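Dual function macrocyclase-peptidase POPB (Galerina marginata, PDB 5N4B) cleaves peptide bonds after proline and closes peptides into macrocycles on the way to the amanitin toxins, as a serine peptidase of the prolyl oligopeptidase family. Local coordinates at residues Ser61-Asn66 against Leu689-Lys694; Gly586-Ala591 against Phe671-Thr676; Ala557-Val562 against Glu593-Ala598; Gln39-Glu42 against Glu47-Lys50; Asn11-Arg16 against Ala56-Ser61. The protein carries 1 engineered substitution. All blocks are in the same frame, centred on the assembly; numbering follows the deposited sequence.

Contact 1 (Ser61-Asn66 against Leu689-Lys694); sequences SYLDQN and LIKIDK
Y62 and L63, near the C-terminal part of helix 46-64, lie against L689 and K691 of strand 688-693, an edge strand of the eight-stranded sheet of the alpha/beta-hydrolase domain. The N-terminal helix therefore covers the edge of the catalytic domain's central sheet. The close part of the contact is apolar. L689 CD1 approaches the Y62 ring obliquely, 3.8 Å from Y62 CD2, and touches CB and CG of the same side chain at nearly equal range. A chi1 of -173° turns the tyrosine away from its own backbone N and lays the ring beside the leucine branch. F718 of helix 705-722 packs on both residues, and W7 meets the tyrosine ring edge-to-face, adding a second aromatic contact.

Toward K691 the packing is thinner, and no hydrogen bond joins the segments anywhere. K691 is partly exposed; its ammonium group is drawn off to D711 and D714 of helix 705-722 by salt bridges, and it is the aliphatic stem that faces L63 of helix 46-64. Where this stem bends at chi3 (62°), K691 CD rests 4.2 Å from L63 CD1.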
# COMPACT_ATOMS: atom_id res chain seq x y z
N SER A 61 13.18 21.71 -16.97
CA SER A 61 14.31 22.27 -17.71
C SER A 61 15.60 21.51 -17.37
O SER A 61 16.47 21.28 -18.23
CB SER A 61 14.45 23.77 -17.44
OG SER A 61 15.63 24.27 -18.03
N TYR A 62 15.80 21.16 -16.10
CA TYR A 62 16.98 20.41 -15.71
C TYR A 62 16.98 19.03 -16.34
O TYR A 62 17.98 18.61 -16.94
CB TYR A 62 17.08 20.29 -14.19
CG TYR A 62 18.36 19.67 -13.74
CD1 TYR A 62 19.50 20.41 -13.73
CD2 TYR A 62 18.46 18.36 -13.33
CE1 TYR A 62 20.70 19.91 -13.35
CE2 TYR A 62 19.71 17.83 -12.98
CZ TYR A 62 20.81 18.62 -13.00
OH TYR A 62 22.07 18.14 -12.62
N LEU A 63 15.87 18.32 -16.22
CA LEU A 63 15.76 16.99 -16.81
C LEU A 63 15.97 17.01 -18.33
O LEU A 63 16.52 16.05 -18.89
CB LEU A 63 14.40 16.38 -16.43
CG LEU A 63 14.22 16.16 -14.89
CD1 LEU A 63 12.73 15.93 -14.61
CD2 LEU A 63 15.08 15.05 -14.38
N ASP A 64 15.51 18.08 -19.00
CA ASP A 64 15.69 18.23 -20.45
C ASP A 64 17.14 18.22 -20.87
O ASP A 64 17.42 17.90 -22.04
CB ASP A 64 15.12 19.58 -20.92
CG ASP A 64 13.61 19.64 -20.99
OD1 ASP A 64 12.95 18.58 -20.96
OD2 ASP A 64 13.07 20.79 -21.08
N GLN A 65 18.07 18.54 -19.98
CA GLN A 65 19.50 18.51 -20.27
C GLN A 65 20.06 17.10 -20.37
O GLN A 65 21.15 16.93 -20.92
CB GLN A 65 20.29 19.25 -19.18
CG GLN A 65 19.90 20.71 -18.98
CD GLN A 65 20.62 21.38 -17.78
OE1 GLN A 65 20.16 22.41 -17.28
NE2 GLN A 65 21.75 20.79 -17.34
N ASN A 66 19.32 16.09 -19.92
CA ASN A 66 19.80 14.72 -19.76
C ASN A 66 19.19 13.86 -20.87
O ASN A 66 18.04 13.41 -20.76
CB ASN A 66 19.39 14.23 -18.39
CG ASN A 66 19.88 12.83 -18.09
OD1 ASN A 66 20.38 12.15 -19.00
ND2 ASN A 66 19.78 12.42 -16.85
N LEU A 689 15.21 20.11 -6.44
CA LEU A 689 14.12 20.32 -7.40
C LEU A 689 12.84 19.62 -6.95
O LEU A 689 12.88 18.68 -6.13
CB LEU A 689 14.47 19.73 -8.75
CG LEU A 689 15.77 20.22 -9.35
CD1 LEU A 689 16.08 19.42 -10.60
CD2 LEU A 689 15.70 21.70 -9.61
N ILE A 690 11.70 20.07 -7.47
CA ILE A 690 10.41 19.42 -7.20
C ILE A 690 9.59 19.35 -8.48
O ILE A 690 9.49 20.34 -9.23
CB ILE A 690 9.62 20.07 -6.04
CG1 ILE A 690 8.35 19.28 -5.75
CG2 ILE A 690 9.30 21.55 -6.35
CD1 ILE A 690 7.72 19.71 -4.43
N LYS A 691 9.00 18.17 -8.72
CA LYS A 691 8.02 17.93 -9.77
C LYS A 691 6.64 17.86 -9.13
O LYS A 691 6.47 17.26 -8.07
CB LYS A 691 8.28 16.58 -10.43
CG LYS A 691 9.35 16.59 -11.43
CD LYS A 691 9.52 15.18 -12.03
CE LYS A 691 8.29 14.67 -12.75
NZ LYS A 691 8.47 13.36 -13.45
N ILE A 692 5.64 18.43 -9.81
CA ILE A 692 4.30 18.58 -9.27
C ILE A 692 3.34 18.16 -10.36
O ILE A 692 3.11 18.92 -11.32
CB ILE A 692 4.01 20.01 -8.80
CG1 ILE A 692 5.08 20.44 -7.77
CG2 ILE A 692 2.60 20.05 -8.21
CD1 ILE A 692 5.31 21.91 -7.57
N ASP A 693 2.75 16.99 -10.24
CA ASP A 693 1.78 16.53 -11.22
C ASP A 693 0.45 17.21 -10.93
O ASP A 693 -0.11 17.01 -9.86
CB ASP A 693 1.66 15.01 -11.18
CG ASP A 693 0.76 14.44 -12.29
OD1 ASP A 693 -0.11 15.16 -12.82
OD2 ASP A 693 0.91 13.25 -12.65
N LYS A 694 -0.07 17.99 -11.89
CA LYS A 694 -1.27 18.81 -11.64
C LYS A 694 -2.57 18.13 -12.05
O LYS A 694 -3.63 18.75 -11.93
CB LYS A 694 -1.07 20.17 -12.28
CG LYS A 694 -0.01 20.93 -11.45
CD LYS A 694 0.27 22.31 -11.91
CE LYS A 694 1.08 23.04 -10.86
NZ LYS A 694 1.45 24.36 -11.38

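Contact 2 (Gly586-Ala591 against Phe671-Thr676); sequences GSIVRA and FKFIAT
I588 is the first residue of helix 579-590 within 586-591 to meet F673 of helix 668-680. Its CD1 stands 4.3 Å from F673 CE2, at the edge of the ring and near its plane. Beyond the ring, I588 also rests on T654 of strand 653-659 and on P652 just before it, so its side chain touches both the phenyl ring and the sheet.

V589 follows and makes the closer approach. V589 CG2 lies in the plane of the F673 ring, 3.8 Å from CE1 and equally near CZ, so the methyl group meets the rim of the phenyl ring and not its pi face. The two side chains run antiparallel, side by side. F673 reaches V589 with its CG trans to the backbone N (chi1 -173°), which sends the ring out from its helix toward 586-591. Both helices belong to the alpha/beta-hydrolase fold and pack against its central sheet: F673 also touches I656 of strand 653-659, and I674 reaches both that strand and strand 688-693.

At the end of the first helix, the carbonyl oxygens of V589 and A591 both accept hydrogen bonds from K649 NZ. A591 is the first residue to leave helical geometry, and A591 N still bonds to S587 O at 2.9 Å.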
# COMPACT_ATOMS: atom_id res chain seq x y z
N GLY A 586 14.03 13.28 6.09
CA GLY A 586 14.75 13.31 7.35
C GLY A 586 16.15 12.72 7.28
O GLY A 586 17.07 13.19 7.97
N SER A 587 16.34 11.70 6.45
CA SER A 587 17.65 11.10 6.34
C SER A 587 18.64 12.07 5.74
O SER A 587 19.80 12.08 6.17
CB SER A 587 17.58 9.82 5.52
OG SER A 587 16.92 8.75 6.23
N ILE A 588 18.25 12.86 4.74
CA ILE A 588 19.23 13.76 4.14
C ILE A 588 19.58 14.90 5.08
O ILE A 588 20.71 15.38 5.08
CB ILE A 588 18.87 14.28 2.72
CG1 ILE A 588 17.68 15.21 2.71
CG2 ILE A 588 18.67 13.11 1.75
CD1 ILE A 588 17.40 15.76 1.32
N VAL A 589 18.63 15.31 5.93
CA VAL A 589 18.91 16.32 6.95
C VAL A 589 19.88 15.77 7.99
O VAL A 589 20.81 16.47 8.45
CB VAL A 589 17.59 16.79 7.58
CG1 VAL A 589 17.86 17.60 8.84
CG2 VAL A 589 16.71 17.56 6.53
N ARG A 590 19.68 14.52 8.40
CA ARG A 590 20.36 13.98 9.59
C ARG A 590 21.70 13.33 9.29
O ARG A 590 22.62 13.38 10.14
CB ARG A 590 19.46 12.97 10.30
CG ARG A 590 18.22 13.62 10.91
CD ARG A 590 17.26 12.65 11.59
NE ARG A 590 17.82 12.12 12.83
CZ ARG A 590 17.82 12.74 14.01
NH1 ARG A 590 17.21 13.91 14.16
NH2 ARG A 590 18.41 12.18 15.06
N ALA A 591 21.86 12.70 8.15
CA ALA A 591 23.05 11.90 7.93
C ALA A 591 24.26 12.80 7.70
O ALA A 591 24.13 13.92 7.24
CB ALA A 591 22.87 11.06 6.68
N PHE A 671 6.21 20.95 -0.32
CA PHE A 671 6.41 22.36 -0.70
C PHE A 671 7.21 23.12 0.36
O PHE A 671 8.15 23.86 0.04
CB PHE A 671 5.07 23.06 -0.94
CG PHE A 671 4.26 22.57 -2.06
CD1 PHE A 671 4.75 21.67 -3.01
CD2 PHE A 671 2.93 23.00 -2.19
CE1 PHE A 671 3.92 21.23 -4.05
CE2 PHE A 671 2.13 22.57 -3.21
CZ PHE A 671 2.63 21.68 -4.14
N LYS A 672 6.84 22.96 1.63
CA LYS A 672 7.58 23.63 2.67
C LYS A 672 9.01 23.12 2.72
O LYS A 672 9.95 23.90 2.92
CB LYS A 672 6.92 23.45 4.02
CG LYS A 672 5.62 24.21 4.21
CD LYS A 672 5.18 24.11 5.67
CE LYS A 672 3.85 24.69 5.84
NZ LYS A 672 3.46 24.52 7.23
N PHE A 673 9.20 21.82 2.58
CA PHE A 673 10.54 21.27 2.67
C PHE A 673 11.44 21.83 1.57
O PHE A 673 12.55 22.29 1.85
CB PHE A 673 10.54 19.75 2.72
CG PHE A 673 11.88 19.15 2.98
CD1 PHE A 673 12.46 19.31 4.23
CD2 PHE A 673 12.56 18.50 1.99
CE1 PHE A 673 13.70 18.76 4.51
CE2 PHE A 673 13.82 17.94 2.26
CZ PHE A 673 14.38 18.10 3.52
N ILE A 674 10.97 21.82 0.32
CA ILE A 674 11.81 22.28 -0.79
C ILE A 674 12.05 23.79 -0.68
O ILE A 674 13.16 24.28 -0.95
CB ILE A 674 11.29 21.85 -2.16
CG1 ILE A 674 12.35 22.00 -3.27
CG2 ILE A 674 10.06 22.64 -2.52
CD1 ILE A 674 13.56 21.12 -3.09
N ALA A 675 11.05 24.55 -0.25
CA ALA A 675 11.27 25.99 -0.09
C ALA A 675 12.31 26.26 0.99
O ALA A 675 13.13 27.19 0.86
CB ALA A 675 9.93 26.65 0.25
N THR A 676 12.28 25.47 2.06
CA THR A 676 13.24 25.62 3.15
C THR A 676 14.65 25.21 2.71
O THR A 676 15.63 25.88 3.04
CB THR A 676 12.74 24.80 4.35
OG1 THR A 676 11.45 25.29 4.74
CG2 THR A 676 13.64 24.94 5.53

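Contact 3 (Ala557-Val562 against Glu593-Ala598); sequences AAQFLV and EGTFGA
The van der Waals part of this contact centres on A558, whose methyl group points from helix 548-563 toward the loop 593-598. A558 CB lies 3.6 Å from F596 CE1, approaching the ring obliquely, and 4.2 Å from T595 CG2. The same threonine methyl sits 3.7 Å above the plane of the F596 ring, over its centre, a CH-pi type of packing between sequence neighbours. T595 CG2 reaches this place because it is anti to the backbone N, with OG1 beside the N (chi1 -64°). Q559 adds its aliphatic CG at the margin, 4.4 Å from T595 CG2.

Polar links across the contact run through water, since no direct hydrogen bond joins the segments. One water donates to T595 O at 2.9 Å and, weakly, to A558 O, tying a loop carbonyl to a helix carbonyl. A second donates to T595 OG1 at 2.7 Å and accepts from Q559 NE2 at 3.0 Å, bridging the two side chains. T595 OG1 is also hydrogen-bonded to P592 O, just ahead of the segment.

Beneath, A558 and F596 both rest on strand 572-577 of the alpha/beta-hydrolase sheet, and the loop leads directly into its neighbour, strand 598-602. Across the contact, apolar groups touch directly, whereas both carbonyls and the Q559 and T595 side chains are linked through water, so the polar part of the contact depends on bound solvent.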
# COMPACT_ATOMS: atom_id res chain seq x y z
N ALA A 557 22.28 1.58 7.15
CA ALA A 557 22.28 0.69 5.99
C ALA A 557 23.14 1.28 4.87
O ALA A 557 23.93 0.57 4.24
CB ALA A 557 20.85 0.46 5.53
N ALA A 558 22.99 2.57 4.62
CA ALA A 558 23.74 3.22 3.54
C ALA A 558 25.22 3.25 3.87
O ALA A 558 26.06 3.03 2.98
CB ALA A 558 23.19 4.63 3.31
N GLN A 559 25.55 3.47 5.13
CA GLN A 559 26.95 3.47 5.55
C GLN A 559 27.55 2.08 5.38
O GLN A 559 28.69 1.94 4.94
CB GLN A 559 27.04 3.96 7.00
CG GLN A 559 26.64 5.43 7.13
CD GLN A 559 26.55 5.91 8.54
OE1 GLN A 559 26.05 5.23 9.44
NE2 GLN A 559 27.00 7.13 8.75
N PHE A 560 26.78 1.04 5.71
CA PHE A 560 27.22 -0.34 5.59
C PHE A 560 27.46 -0.73 4.14
O PHE A 560 28.44 -1.42 3.83
CB PHE A 560 26.13 -1.24 6.21
CG PHE A 560 26.30 -2.72 5.96
CD1 PHE A 560 27.07 -3.49 6.78
CD2 PHE A 560 25.68 -3.33 4.90
CE1 PHE A 560 27.19 -4.86 6.55
CE2 PHE A 560 25.84 -4.69 4.67
CZ PHE A 560 26.58 -5.43 5.51
N LEU A 561 26.60 -0.28 3.22
CA LEU A 561 26.79 -0.62 1.81
C LEU A 561 28.14 -0.15 1.33
O LEU A 561 28.81 -0.84 0.57
CB LEU A 561 25.68 -0.00 0.96
CG LEU A 561 24.29 -0.58 1.13
CD1 LEU A 561 23.30 0.23 0.35
CD2 LEU A 561 24.23 -2.01 0.71
N VAL A 562 28.54 1.05 1.75
CA VAL A 562 29.83 1.59 1.31
C VAL A 562 30.98 0.93 2.08
O VAL A 562 31.97 0.50 1.48
CB VAL A 562 29.82 3.12 1.47
CG1 VAL A 562 31.21 3.68 1.17
CG2 VAL A 562 28.81 3.75 0.53
N GLU A 593 27.22 14.66 5.92
CA GLU A 593 27.41 15.12 4.56
C GLU A 593 28.11 14.03 3.74
O GLU A 593 29.06 13.40 4.19
CB GLU A 593 28.24 16.40 4.61
CG GLU A 593 28.37 17.05 3.30
CD GLU A 593 29.14 18.39 3.41
OE1 GLU A 593 28.65 19.39 4.02
OE2 GLU A 593 30.29 18.39 2.93
N GLY A 594 27.58 13.78 2.55
CA GLY A 594 28.12 12.81 1.62
C GLY A 594 27.67 11.38 1.84
O GLY A 594 28.13 10.48 1.13
N THR A 595 26.78 11.13 2.79
CA THR A 595 26.27 9.77 2.97
C THR A 595 25.48 9.32 1.75
O THR A 595 25.53 8.14 1.39
CB THR A 595 25.36 9.71 4.20
OG1 THR A 595 26.08 10.00 5.39
CG2 THR A 595 24.73 8.34 4.42
N PHE A 596 24.74 10.23 1.14
CA PHE A 596 23.91 9.90 -0.01
C PHE A 596 24.35 10.70 -1.21
O PHE A 596 24.78 11.84 -1.07
CB PHE A 596 22.47 10.27 0.31
CG PHE A 596 21.94 9.62 1.55
CD1 PHE A 596 21.76 8.26 1.58
CD2 PHE A 596 21.63 10.34 2.67
CE1 PHE A 596 21.30 7.62 2.72
CE2 PHE A 596 21.13 9.71 3.83
CZ PHE A 596 20.97 8.35 3.83
N GLY A 597 24.21 10.09 -2.38
CA GLY A 597 24.52 10.74 -3.64
C GLY A 597 23.30 11.31 -4.35
O GLY A 597 23.46 12.13 -5.25
N ALA A 598 22.10 10.88 -3.96
CA ALA A 598 20.88 11.39 -4.56
C ALA A 598 19.72 11.01 -3.67
O ALA A 598 19.79 10.01 -2.94
CB ALA A 598 20.61 10.85 -5.96
O HOH W 1 26.88 5.90 2.67
O HOH W 2 28.13 8.60 6.38

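Contact 4 (Gln39-Glu42 against Glu47-Lys50); sequences QWLE and EVDK
The carboxylate of E47 lies flat over one face of the W40 indole, the two planes only 13° apart, in a stack offset toward the rim of the six-membered ring. E47 OE1 comes 3.6 Å from W40 CE3, and E47 CD is 3.7 Å from CZ3. The glutamate arrives extended beyond CG, and its side chain crosses that of W40 at about a right angle. On the opposite face of the indole lies L41 CG, the neighbour in sequence, so the ring is held between a carboxylate and a leucine. W40 takes the crowded position, CG between the backbone N and the carbonyl carbon (chi1 61°), which turns the indole toward the helix.

V48 meets the same ring at its edge. Its CG2 is 3.8 Å from W40 CE3, near the ring plane, and 3.5 Å from W40 O, so one methyl packs against both the ring and the backbone of the tryptophan. L41 CD2 extends this apolar patch to V48 CG2 at 4.3 Å.

The polar ends converge on R16: it forms a salt bridge with E47 OE2, accepts a hydrogen bond from W40 NE1 through its carbonyl oxygen, and makes a cation-pi contact with the indole. The guanidinium charge would be expected to offset the negative charge of the carboxylate stacked on the ring.

The 3-10 turn 39-42 thus folds back onto the first turn of helix 46-64, just after strand 30-35, while L41 also packs on F671 and A675 of helix 668-680 in the catalytic domain.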
# COMPACT_ATOMS: atom_id res chain seq x y z
N GLN A 39 4.01 29.06 5.53
CA GLN A 39 2.64 28.65 5.85
C GLN A 39 1.73 28.83 4.66
O GLN A 39 0.80 28.05 4.46
CB GLN A 39 2.13 29.42 7.08
CG GLN A 39 0.69 29.02 7.48
CD GLN A 39 -0.36 29.65 6.58
OE1 GLN A 39 -0.21 30.79 6.14
NE2 GLN A 39 -1.43 28.90 6.26
N TRP A 40 1.99 29.86 3.84
CA TRP A 40 1.14 30.18 2.70
C TRP A 40 1.16 29.09 1.63
O TRP A 40 0.23 29.01 0.83
CB TRP A 40 1.49 31.55 2.13
CG TRP A 40 2.88 31.67 1.62
CD1 TRP A 40 3.98 32.01 2.34
CD2 TRP A 40 3.29 31.44 0.29
NE1 TRP A 40 5.09 32.00 1.49
CE2 TRP A 40 4.68 31.66 0.23
CE3 TRP A 40 2.62 31.09 -0.89
CZ2 TRP A 40 5.41 31.55 -0.94
CZ3 TRP A 40 3.35 30.97 -2.05
CH2 TRP A 40 4.73 31.19 -2.08
N LEU A 41 2.16 28.22 1.62
CA LEU A 41 2.19 27.09 0.69
C LEU A 41 1.24 26.00 1.08
O LEU A 41 1.13 25.01 0.34
CB LEU A 41 3.63 26.57 0.55
CG LEU A 41 4.51 27.46 -0.33
CD1 LEU A 41 6.00 27.07 -0.25
CD2 LEU A 41 4.06 27.39 -1.80
N GLU A 42 0.55 26.12 2.21
CA GLU A 42 -0.53 25.21 2.56
C GLU A 42 -1.78 25.46 1.72
O GLU A 42 -2.70 24.62 1.74
CB GLU A 42 -0.94 25.34 4.02
CG GLU A 42 0.13 24.94 5.00
CD GLU A 42 -0.13 25.40 6.42
OE1 GLU A 42 -1.23 25.91 6.77
OE2 GLU A 42 0.78 25.23 7.25
N GLU A 47 -0.81 32.84 -6.23
CA GLU A 47 0.60 32.91 -5.88
C GLU A 47 1.19 31.51 -5.74
O GLU A 47 2.34 31.27 -6.15
CB GLU A 47 0.78 33.69 -4.56
CG GLU A 47 2.22 33.92 -4.12
CD GLU A 47 2.35 34.48 -2.69
OE1 GLU A 47 1.39 34.35 -1.87
OE2 GLU A 47 3.45 34.99 -2.35
N VAL A 48 0.45 30.57 -5.16
CA VAL A 48 0.95 29.20 -5.08
C VAL A 48 1.07 28.58 -6.47
O VAL A 48 2.06 27.90 -6.77
CB VAL A 48 0.09 28.36 -4.13
CG1 VAL A 48 0.54 26.89 -4.18
CG2 VAL A 48 0.16 28.90 -2.71
N ASP A 49 0.10 28.84 -7.35
CA ASP A 49 0.16 28.32 -8.71
C ASP A 49 1.39 28.85 -9.45
O ASP A 49 2.03 28.11 -10.21
CB ASP A 49 -1.08 28.72 -9.49
CG ASP A 49 -2.34 28.01 -9.02
OD1 ASP A 49 -2.28 26.98 -8.33
OD2 ASP A 49 -3.42 28.49 -9.42
N LYS A 50 1.72 30.13 -9.27
CA LYS A 50 2.91 30.68 -9.91
C LYS A 50 4.16 29.98 -9.40
O LYS A 50 5.08 29.67 -10.16
CB LYS A 50 3.03 32.19 -9.72
CG LYS A 50 2.05 32.99 -10.58
CD LYS A 50 2.13 34.51 -10.29
CE LYS A 50 1.01 35.27 -11.02
NZ LYS A 50 1.03 36.74 -10.72

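Contact 5 (Asn11-Arg16 against Ala56-Ser61); sequences NYPSTR and ADLAQS
L58 has by far the most surface buried here, and a single methyl of it, CD2, makes all the close approaches to Y12, P13 and the backbone of N11. L58 CD2 lies 3.8 Å from Y12 CD1, at the edge of the phenol ring and near its plane. The leucine's chi1 of -176° carries its branch out from helix 46-64 toward the extended segment.

P13 offers the next surface: its CD is 4.1 Å from L58 CD2, so tyrosine and proline receive the same methyl. P13 also packs on A54 and Q55, one turn back along the helix. Y12 is fixed at its far end, where OH is hydrogen-bonded to L688 N at the start of strand 688-693, and its ring is further flanked by W7 and by Q678 of helix 668-680.

No hydrogen bond crosses between 11-16 and 56-61; the contact is hydrophobic and lies at the protein surface. An N-terminal segment packed on a helix and bonded to the edge strand of the alpha/beta-hydrolase domain is a feature of prolyl oligopeptidases, where the segment preceding the propeller forms part of the catalytic domain.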
# COMPACT_ATOMS: atom_id res chain seq x y z
N ASN A 11 19.59 29.82 -8.43
CA ASN A 11 18.60 30.34 -9.37
C ASN A 11 17.22 29.79 -9.09
O ASN A 11 16.45 29.46 -10.02
CB ASN A 11 18.99 30.01 -10.80
CG ASN A 11 20.21 30.77 -11.25
OD1 ASN A 11 20.23 32.01 -11.22
ND2 ASN A 11 21.25 30.04 -11.64
N TYR A 12 16.86 29.67 -7.81
CA TYR A 12 15.59 29.09 -7.50
C TYR A 12 14.50 30.15 -7.57
O TYR A 12 14.78 31.38 -7.50
CB TYR A 12 15.63 28.43 -6.12
CG TYR A 12 16.57 27.26 -6.07
CD1 TYR A 12 16.32 26.11 -6.84
CD2 TYR A 12 17.68 27.26 -5.25
CE1 TYR A 12 17.16 25.06 -6.84
CE2 TYR A 12 18.57 26.17 -5.24
CZ TYR A 12 18.28 25.04 -6.04
OH TYR A 12 19.12 23.95 -6.05
N PRO A 13 13.27 29.72 -7.74
CA PRO A 13 12.15 30.66 -7.80
C PRO A 13 12.05 31.56 -6.58
O PRO A 13 12.28 31.15 -5.43
CB PRO A 13 10.93 29.73 -7.91
CG PRO A 13 11.44 28.52 -8.59
CD PRO A 13 12.81 28.34 -7.95
N SER A 14 11.66 32.80 -6.84
CA SER A 14 11.35 33.76 -5.79
C SER A 14 10.21 33.24 -4.94
O SER A 14 9.15 32.89 -5.45
CB SER A 14 10.95 35.08 -6.46
OG SER A 14 10.50 36.03 -5.51
N THR A 15 10.44 33.13 -3.64
CA THR A 15 9.50 32.48 -2.72
C THR A 15 9.34 33.36 -1.50
O THR A 15 10.25 33.46 -0.67
CB THR A 15 9.97 31.10 -2.33
OG1 THR A 15 10.21 30.37 -3.53
CG2 THR A 15 8.92 30.34 -1.52
N ARG A 16 8.17 34.00 -1.39
CA ARG A 16 7.90 34.91 -0.29
C ARG A 16 8.06 34.20 1.04
O ARG A 16 7.72 33.03 1.18
CB ARG A 16 6.45 35.41 -0.42
CG ARG A 16 6.02 36.36 0.68
CD ARG A 16 4.73 37.06 0.26
NE ARG A 16 3.60 36.15 0.16
CZ ARG A 16 2.79 35.85 1.18
NH1 ARG A 16 2.96 36.40 2.38
NH2 ARG A 16 1.80 35.01 1.00
N ALA A 56 8.10 23.50 -11.22
CA ALA A 56 7.95 22.38 -12.14
C ALA A 56 8.67 22.67 -13.46
O ALA A 56 9.32 21.76 -14.01
CB ALA A 56 6.46 22.08 -12.38
N ASP A 57 8.66 23.92 -13.90
CA ASP A 57 9.38 24.32 -15.11
C ASP A 57 10.88 24.20 -14.89
O ASP A 57 11.59 23.71 -15.79
CB ASP A 57 9.03 25.76 -15.49
CG ASP A 57 7.60 25.93 -16.06
OD1 ASP A 57 6.90 24.92 -16.34
OD2 ASP A 57 7.19 27.12 -16.22
N LEU A 58 11.39 24.60 -13.71
CA LEU A 58 12.81 24.43 -13.41
C LEU A 58 13.20 22.97 -13.42
O LEU A 58 14.26 22.59 -13.95
CB LEU A 58 13.17 25.08 -12.07
CG LEU A 58 14.62 25.08 -11.62
CD1 LEU A 58 15.41 26.02 -12.50
CD2 LEU A 58 14.70 25.53 -10.19
N ALA A 59 12.40 22.13 -12.78
CA ALA A 59 12.75 20.72 -12.73
C ALA A 59 12.77 20.14 -14.13
O ALA A 59 13.69 19.40 -14.49
CB ALA A 59 11.76 19.96 -11.87
N GLN A 60 11.74 20.44 -14.94
CA GLN A 60 11.70 19.88 -16.28
C GLN A 60 12.84 20.43 -17.14
O GLN A 60 13.42 19.69 -17.93
CB GLN A 60 10.37 20.17 -16.98
CG GLN A 60 10.26 19.49 -18.35
CD GLN A 60 10.34 18.01 -18.22
OE1 GLN A 60 9.50 17.39 -17.54
NE2 GLN A 60 11.37 17.42 -18.79
N SER A 61 13.18 21.71 -16.97
CA SER A 61 14.31 22.27 -17.71
C SER A 61 15.60 21.51 -17.37
O SER A 61 16.47 21.28 -18.23
CB SER A 61 14.45 23.77 -17.44
OG SER A 61 15.63 24.27 -18.03

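Overall arrangement
Contacts 1, 4 and 5 all use helix 46-64, from its first turn (contact 4) through its second half (contact 5) to its end (contact 1); the last two share S61, their centres about 9 Å apart. R16 of contact 5 reaches contact 4, about 13 Å away between centres. Helix 668-680 brings in contact 2: F671 packs on I690 and I692 of contact 1, and K672 NZ pairs with E42 OE2 of contact 4. F596 links contact 3 to S587 and A591 of contact 2, whereas contacts 3 and 4 lie about 34 Å apart between centres. All five lie away from the charge-relay residues D662, H699 and A578, the last an engineered alanine.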